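Side-chain contacts in levoglucosan dehydrogenase (Pseudarthrobacter phenanthrenivorans, PDB 6A3F), which oxidises levoglucosan at its third carbon to 3-dehydrolevoglucosan, passing the hydride to NAD(+): residues 54-59 with 365-370; 87-92 with 110-115. One frame throughout, in Å; residues are numbered along the deposited sequence.

Contact 1. Residues 54-59 with 365-370; sequences ALPVRK and DFFKAI
Pro56 sets its CG over one face of the Phe367 ring, where strand 55-62 of the Rossmann fold meets helix 355-371, far along the chain. This is a CH-pi contact, with Pro56 CG 4.0 Å from the centroid of the Phe367 ring and only 17° off the ring normal. It sits toward the rim on the CE2 side, while Pro56 CB reaches Phe367 CZ at 3.8 Å, so the saturated ring crosses the far end of the aromatic one at a slant. Proline suits the place because its compact ring presents CH groups to the pi cloud. Phenylalanine suits the helix because it is long enough to bridge to the strand and apolar in a buried site. CG of Phe367 stands roughly opposite the carbonyl carbon (chi1 -84°), which swings the ring off the helix, and a near-perpendicular chi2 of -82° turns its face to the proline. Nearer the root of the ring, small Ala54 points its methyl at the helix, and the CA atoms of Ala54 and Phe367 are 6.2 Å apart. Leu24, Tyr42, Met45 and Val96 also touch Phe367, tying the helix to the sheet and to helix 35-48. Ala54 CB meets the ring obliquely, 4.2 Å from Phe367 CD1.

Contact 2. Residues 87-92 with 110-115; sequences SIIDDP and AIAAAE
The end of helix 85-89 comes up to the last turn of helix 106-115, with the CA atoms of Ile89 and Ala113 only 5.4 Å apart, a close approach of two neighbouring helices in the Rossmann fold. Ile89 is the last residue of its helix, since Asp90 leaves helical angles, and it carries the whole contact against two alanines. Its two branches divide the work. CG2, anti to the backbone N, rests against the peptide linking Ala112 to Ala113, beside the Ala112 methyl: it lies 4.0 Å from Ala112 CB but only 3.5 Å from Ala112 O. The ethyl arm goes toward Ala113. An ethyl arm and a methyl on one beta-branched carbon can thus address two successive residues of the helix. Alanine suits both positions because a lone methyl lets a bulky isoleucine approach the helix backbone so nearly. Val97 of strand 96-100 and Ala116 also touch Ile89, so Ile89 is buried between helix 106-115 and strand 96-100 of the parallel sheet. With chi2 at -17° the arm is nearly eclipsed, a strained rotation that swings its end close to the CA side, with Ile89 CD1 4.0 Å from Ala113 CB.

Overall arrangement
Both contacts lie in or against the N-terminal nucleotide-binding domain, on the same side of the chain's centre; their centres are about 17 Å apart and their nearest atoms about 6 Å, without touching. Contact 2 is local, joining helices on either side of strand 96-100 in sequence, and is nested within the long loop that contact 1 closes. Contact 1 instead brings back helix 355-371, after all but the last short strand of the large mixed sheet, to strand 55-62. Strand 96-100 of the parallel sheet is common ground, since Val96 packs on Phe367 and Val97 on Ile89. Contact 2 thus joins sequence-near parts of the Rossmann domain, whereas contact 1 packs a near-C-terminal helix against it.

Contact 1. Residues 54-59 with 365-370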
ATOM      1  N   ALA B  54      -1.841  26.330 -30.447  1.00 35.59           N
ATOM      2  CA  ALA B  54      -1.148  27.573 -30.705  1.00 35.73           C
ATOM      3  C   ALA B  54       0.186  27.518 -29.971  1.00 38.06           C
ATOM      4  O   ALA B  54       0.332  26.725 -29.050  1.00 40.62           O
ATOM      5  CB  ALA B  54      -1.968  28.755 -30.233  1.00 37.45           C
ATOM      6  N   LEU B  55       1.127  28.368 -30.370  1.00 38.17           N
ATOM      7  CA  LEU B  55       2.464  28.352 -29.806  1.00 36.57           C
ATOM      8  C   LEU B  55       2.561  29.394 -28.689  1.00 34.93           C
ATOM      9  O   LEU B  55       2.583  30.578 -28.968  1.00 32.58           O
ATOM     10  CB  LEU B  55       3.495  28.650 -30.902  1.00 40.08           C
ATOM     11  CG  LEU B  55       4.085  27.426 -31.600  1.00 45.12           C
ATOM     12  CD1 LEU B  55       5.089  27.835 -32.670  1.00 50.05           C
ATOM     13  CD2 LEU B  55       4.721  26.484 -30.575  1.00 45.21           C
ATOM     14  N   PRO B  56       2.641  28.947 -27.434  1.00 32.67           N
ATOM     15  CA  PRO B  56       2.755  29.934 -26.357  1.00 30.68           C
ATOM     16  C   PRO B  56       4.127  30.616 -26.451  1.00 30.73           C
ATOM     17  O   PRO B  56       5.137  29.960 -26.706  1.00 32.79           O
ATOM     18  CB  PRO B  56       2.605  29.134 -25.054  1.00 30.43           C
ATOM     19  CG  PRO B  56       1.952  27.841 -25.485  1.00 30.76           C
ATOM     20  CD  PRO B  56       2.469  27.593 -26.884  1.00 31.89           C
ATOM     21  N   VAL B  57       4.154  31.928 -26.268  1.00 31.00           N
ATOM     22  CA  VAL B  57       5.402  32.650 -26.208  1.00 28.66           C
ATOM     23  C   VAL B  57       5.472  33.325 -24.834  1.00 29.47           C
ATOM     24  O   VAL B  57       4.526  33.997 -24.412  1.00 30.81           O
ATOM     25  CB  VAL B  57       5.538  33.694 -27.342  1.00 29.48           C
ATOM     26  CG1 VAL B  57       6.780  34.556 -27.135  1.00 30.29           C
ATOM     27  CG2 VAL B  57       5.565  33.079 -28.734  1.00 31.01           C
ATOM     28  N   ARG B  58       6.584  33.128 -24.154  1.00 29.77           N
ATOM     29  CA  ARG B  58       6.805  33.697 -22.863  1.00 29.52           C
ATOM     30  C   ARG B  58       7.266  35.140 -23.095  1.00 31.71           C
ATOM     31  O   ARG B  58       8.450  35.391 -23.142  1.00 31.44           O
ATOM     32  CB  ARG B  58       7.844  32.887 -22.078  1.00 27.60           C
ATOM     33  CG  ARG B  58       7.415  31.453 -21.782  1.00 27.12           C
ATOM     34  CD  ARG B  58       8.517  30.535 -21.273  1.00 27.55           C
ATOM     35  NE  ARG B  58       9.258  29.952 -22.389  1.00 27.06           N
ATOM     36  CZ  ARG B  58      10.498  29.488 -22.350  1.00 27.61           C
ATOM     37  NH1 ARG B  58      11.230  29.555 -21.251  1.00 28.83           N
ATOM     38  NH2 ARG B  58      11.030  29.014 -23.461  1.00 30.57           N
ATOM     39  N   LYS B  59       6.306  36.048 -23.259  1.00 31.72           N
ATOM     40  CA  LYS B  59       6.610  37.357 -23.825  1.00 32.42           C
ATOM     41  C   LYS B  59       7.104  38.293 -22.724  1.00 31.05           C
ATOM     42  O   LYS B  59       8.172  38.932 -22.867  1.00 31.77           O
ATOM     43  CB  LYS B  59       5.389  37.937 -24.545  1.00 35.00           C
ATOM     44  CG  LYS B  59       5.683  39.209 -25.341  1.00 31.84           C
ATOM     45  CD  LYS B  59       6.781  39.029 -26.375  1.00 33.24           C
ATOM     46  CE  LYS B  59       6.733  40.112 -27.429  1.00 40.50           C
ATOM     47  NZ  LYS B  59       7.525  39.752 -28.630  1.00 43.88           N
ATOM     48  N   ASP B 365      -5.382  22.635 -22.828  1.00 22.96           N
ATOM     49  CA  ASP B 365      -6.804  22.779 -23.020  1.00 25.37           C
ATOM     50  C   ASP B 365      -7.163  24.276 -23.121  1.00 25.28           C
ATOM     51  O   ASP B 365      -8.122  24.651 -23.805  1.00 25.59           O
ATOM     52  CB  ASP B 365      -7.613  22.120 -21.903  1.00 24.65           C
ATOM     53  CG  ASP B 365      -7.659  20.568 -22.011  1.00 26.36           C
ATOM     54  OD1 ASP B 365      -7.288  19.994 -23.075  1.00 25.04           O
ATOM     55  OD2 ASP B 365      -8.062  19.967 -21.010  1.00 25.95           O
ATOM     56  N   PHE B 366      -6.389  25.085 -22.430  1.00 25.03           N
ATOM     57  CA  PHE B 366      -6.591  26.547 -22.401  1.00 25.54           C
ATOM     58  C   PHE B 366      -6.367  27.125 -23.806  1.00 24.91           C
ATOM     59  O   PHE B 366      -7.150  27.936 -24.328  1.00 27.32           O
ATOM     60  CB  PHE B 366      -5.616  27.148 -21.393  1.00 24.18           C
ATOM     61  CG  PHE B 366      -5.665  28.652 -21.261  1.00 26.02           C
ATOM     62  CD1 PHE B 366      -6.834  29.303 -20.901  1.00 27.10           C
ATOM     63  CD2 PHE B 366      -4.526  29.408 -21.439  1.00 30.32           C
ATOM     64  CE1 PHE B 366      -6.867  30.692 -20.789  1.00 27.78           C
ATOM     65  CE2 PHE B 366      -4.558  30.791 -21.302  1.00 34.96           C
ATOM     66  CZ  PHE B 366      -5.735  31.431 -20.978  1.00 28.67           C
ATOM     67  N   PHE B 367      -5.280  26.717 -24.403  1.00 26.21           N
ATOM     68  CA  PHE B 367      -4.878  27.196 -25.711  1.00 29.15           C
ATOM     69  C   PHE B 367      -5.767  26.596 -26.822  1.00 31.50           C
ATOM     70  O   PHE B 367      -6.042  27.283 -27.843  1.00 29.99           O
ATOM     71  CB  PHE B 367      -3.374  26.986 -25.913  1.00 30.53           C
ATOM     72  CG  PHE B 367      -2.516  28.084 -25.337  1.00 36.53           C
ATOM     73  CD1 PHE B 367      -2.310  29.258 -26.028  1.00 41.68           C
ATOM     74  CD2 PHE B 367      -1.912  27.956 -24.100  1.00 40.99           C
ATOM     75  CE1 PHE B 367      -1.561  30.288 -25.481  1.00 42.43           C
ATOM     76  CE2 PHE B 367      -1.148  28.978 -23.556  1.00 43.20           C
ATOM     77  CZ  PHE B 367      -0.959  30.137 -24.257  1.00 40.67           C
ATOM     78  N   LYS B 368      -6.256  25.373 -26.631  1.00 29.78           N
ATOM     79  CA  LYS B 368      -7.211  24.757 -27.536  1.00 29.91           C
ATOM     80  C   LYS B 368      -8.505  25.597 -27.576  1.00 30.82           C
ATOM     81  O   LYS B 368      -9.013  25.890 -28.649  1.00 28.50           O
ATOM     82  CB  LYS B 368      -7.469  23.315 -27.071  1.00 33.73           C
ATOM     83  CG  LYS B 368      -8.436  22.512 -27.913  1.00 39.67           C
ATOM     84  CD  LYS B 368      -8.308  20.990 -27.807  1.00 46.14           C
ATOM     85  CE  LYS B 368      -8.910  20.333 -29.034  1.00 52.55           C
ATOM     86  NZ  LYS B 368      -9.141  18.882 -28.848  1.00 63.45           N
ATOM     87  N   ALA B 369      -9.024  25.985 -26.412  1.00 29.70           N
ATOM     88  CA  ALA B 369     -10.212  26.879 -26.339  1.00 31.27           C
ATOM     89  C   ALA B 369      -9.954  28.214 -27.056  1.00 29.84           C
ATOM     90  O   ALA B 369     -10.865  28.723 -27.725  1.00 32.69           O
ATOM     91  CB  ALA B 369     -10.621  27.099 -24.899  1.00 28.71           C
ATOM     92  N   ILE B 370      -8.758  28.786 -26.900  1.00 29.34           N
ATOM     93  CA  ILE B 370      -8.418  30.055 -27.514  1.00 33.01           C
ATOM     94  C   ILE B 370      -8.435  29.899 -29.032  1.00 37.15           C
ATOM     95  O   ILE B 370      -9.115  30.652 -29.739  1.00 33.45           O
ATOM     96  CB  ILE B 370      -7.057  30.584 -27.037  1.00 31.15           C
ATOM     97  CG1 ILE B 370      -7.114  31.003 -25.566  1.00 29.70           C
ATOM     98  CG2 ILE B 370      -6.584  31.740 -27.922  1.00 35.07           C
ATOM     99  CD1 ILE B 370      -5.732  31.320 -24.968  1.00 26.20           C
TER

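Contact 2. Residues 87-92 with 110-115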
ATOM      1  N   SER B  87       1.092  47.676 -17.581  1.00 32.55           N
ATOM      2  CA  SER B  87       1.768  47.818 -18.890  1.00 36.59           C
ATOM      3  C   SER B  87       1.549  46.579 -19.763  1.00 35.28           C
ATOM      4  O   SER B  87       1.574  46.639 -21.013  1.00 38.53           O
ATOM      5  CB  SER B  87       3.239  48.085 -18.728  1.00 37.68           C
ATOM      6  OG  SER B  87       3.914  46.941 -18.238  1.00 41.80           O
ATOM      7  N   ILE B  88       1.366  45.449 -19.085  1.00 39.14           N
ATOM      8  CA  ILE B  88       1.056  44.200 -19.763  1.00 35.43           C
ATOM      9  C   ILE B  88      -0.387  44.266 -20.265  1.00 30.44           C
ATOM     10  O   ILE B  88      -0.630  43.970 -21.433  1.00 34.38           O
ATOM     11  CB  ILE B  88       1.286  42.972 -18.848  1.00 34.43           C
ATOM     12  CG1 ILE B  88       2.760  42.787 -18.500  1.00 33.46           C
ATOM     13  CG2 ILE B  88       0.724  41.742 -19.529  1.00 35.49           C
ATOM     14  CD1 ILE B  88       3.049  41.735 -17.426  1.00 35.23           C
ATOM     15  N   ILE B  89      -1.318  44.619 -19.375  1.00 30.15           N
ATOM     16  CA  ILE B  89      -2.750  44.737 -19.698  1.00 33.98           C
ATOM     17  C   ILE B  89      -2.898  45.719 -20.886  1.00 36.83           C
ATOM     18  O   ILE B  89      -3.720  45.490 -21.768  1.00 36.19           O
ATOM     19  CB  ILE B  89      -3.563  45.201 -18.455  1.00 36.97           C
ATOM     20  CG1 ILE B  89      -3.611  44.202 -17.282  1.00 42.45           C
ATOM     21  CG2 ILE B  89      -4.969  45.662 -18.840  1.00 35.08           C
ATOM     22  CD1 ILE B  89      -3.220  42.774 -17.585  1.00 39.64           C
ATOM     23  N   ASP B  90      -2.139  46.818 -20.931  1.00 40.88           N
ATOM     24  CA  ASP B  90      -2.312  47.850 -22.030  1.00 42.88           C
ATOM     25  C   ASP B  90      -1.501  47.597 -23.317  1.00 43.95           C
ATOM     26  O   ASP B  90      -1.501  48.415 -24.250  1.00 37.01           O
ATOM     27  CB  ASP B  90      -2.000  49.263 -21.515  1.00 44.67           C
ATOM     28  CG  ASP B  90      -2.910  49.668 -20.373  1.00 46.63           C
ATOM     29  OD1 ASP B  90      -4.045  49.193 -20.329  1.00 49.95           O
ATOM     30  OD2 ASP B  90      -2.489  50.418 -19.481  1.00 47.88           O
ATOM     31  N   ASP B  91      -0.829  46.454 -23.402  1.00 34.69           N
ATOM     32  CA  ASP B  91       0.044  46.184 -24.531  1.00 32.54           C
ATOM     33  C   ASP B  91      -0.828  45.435 -25.471  1.00 37.63           C
ATOM     34  O   ASP B  91      -1.233  44.326 -25.158  1.00 35.48           O
ATOM     35  CB  ASP B  91       1.264  45.382 -24.095  1.00 35.76           C
ATOM     36  CG  ASP B  91       2.213  45.029 -25.215  1.00 34.40           C
ATOM     37  OD1 ASP B  91       1.829  45.076 -26.402  1.00 38.99           O
ATOM     38  OD2 ASP B  91       3.370  44.646 -24.860  1.00 37.77           O
ATOM     39  N   PRO B  92      -1.116  46.029 -26.642  1.00 40.03           N
ATOM     40  CA  PRO B  92      -2.061  45.344 -27.483  1.00 39.26           C
ATOM     41  C   PRO B  92      -1.494  44.032 -28.041  1.00 36.07           C
ATOM     42  O   PRO B  92      -2.265  43.252 -28.557  1.00 37.45           O
ATOM     43  CB  PRO B  92      -2.365  46.346 -28.602  1.00 40.17           C
ATOM     44  CG  PRO B  92      -1.068  47.056 -28.781  1.00 39.42           C
ATOM     45  CD  PRO B  92      -0.545  47.193 -27.360  1.00 39.10           C
ATOM     46  N   ALA B 110      -7.695  40.921 -13.201  1.00 28.79           N
ATOM     47  CA  ALA B 110      -8.477  40.178 -14.143  1.00 30.54           C
ATOM     48  C   ALA B 110      -9.497  41.093 -14.830  1.00 32.18           C
ATOM     49  O   ALA B 110      -9.731  40.970 -16.038  1.00 28.12           O
ATOM     50  CB  ALA B 110      -9.192  39.050 -13.448  1.00 25.72           C
ATOM     51  N   ILE B 111     -10.103  41.979 -14.055  1.00 32.67           N
ATOM     52  CA  ILE B 111     -11.146  42.830 -14.625  1.00 35.22           C
ATOM     53  C   ILE B 111     -10.518  43.772 -15.668  1.00 32.54           C
ATOM     54  O   ILE B 111     -11.103  43.950 -16.719  1.00 35.91           O
ATOM     55  CB  ILE B 111     -11.920  43.559 -13.516  1.00 36.14           C
ATOM     56  CG1 ILE B 111     -12.766  42.551 -12.729  1.00 34.90           C
ATOM     57  CG2 ILE B 111     -12.767  44.704 -14.094  1.00 36.58           C
ATOM     58  CD1 ILE B 111     -13.199  43.027 -11.374  1.00 37.36           C
ATOM     59  N   ALA B 112      -9.329  44.301 -15.370  1.00 29.96           N
ATOM     60  CA  ALA B 112      -8.574  45.136 -16.291  1.00 31.95           C
ATOM     61  C   ALA B 112      -8.196  44.349 -17.556  1.00 34.64           C
ATOM     62  O   ALA B 112      -8.376  44.861 -18.693  1.00 31.98           O
ATOM     63  CB  ALA B 112      -7.370  45.724 -15.595  1.00 30.66           C
ATOM     64  N   ALA B 113      -7.699  43.114 -17.390  1.00 31.32           N
ATOM     65  CA  ALA B 113      -7.420  42.233 -18.540  1.00 30.70           C
ATOM     66  C   ALA B 113      -8.698  41.913 -19.343  1.00 27.04           C
ATOM     67  O   ALA B 113      -8.679  41.882 -20.570  1.00 30.16           O
ATOM     68  CB  ALA B 113      -6.784  40.950 -18.039  1.00 31.96           C
ATOM     69  N   ALA B 114      -9.799  41.609 -18.678  1.00 28.52           N
ATOM     70  CA  ALA B 114     -11.060  41.346 -19.389  1.00 33.86           C
ATOM     71  C   ALA B 114     -11.454  42.571 -20.246  1.00 34.05           C
ATOM     72  O   ALA B 114     -11.843  42.432 -21.399  1.00 31.92           O
ATOM     73  CB  ALA B 114     -12.160  41.012 -18.408  1.00 36.02           C
ATOM     74  N   GLU B 115     -11.291  43.752 -19.691  1.00 33.71           N
ATOM     75  CA  GLU B 115     -11.725  44.988 -20.416  1.00 35.95           C
ATOM     76  C   GLU B 115     -10.758  45.249 -21.580  1.00 34.87           C
ATOM     77  O   GLU B 115     -11.148  45.830 -22.560  1.00 39.96           O
ATOM     78  CB  GLU B 115     -11.844  46.162 -19.432  1.00 35.81           C
ATOM     79  CG  GLU B 115     -13.112  46.137 -18.591  1.00 38.65           C
ATOM     80  CD  GLU B 115     -13.086  47.124 -17.431  1.00 46.07           C
ATOM     81  OE1 GLU B 115     -12.090  47.882 -17.328  1.00 50.65           O
ATOM     82  OE2 GLU B 115     -14.054  47.145 -16.626  1.00 41.57           O
TER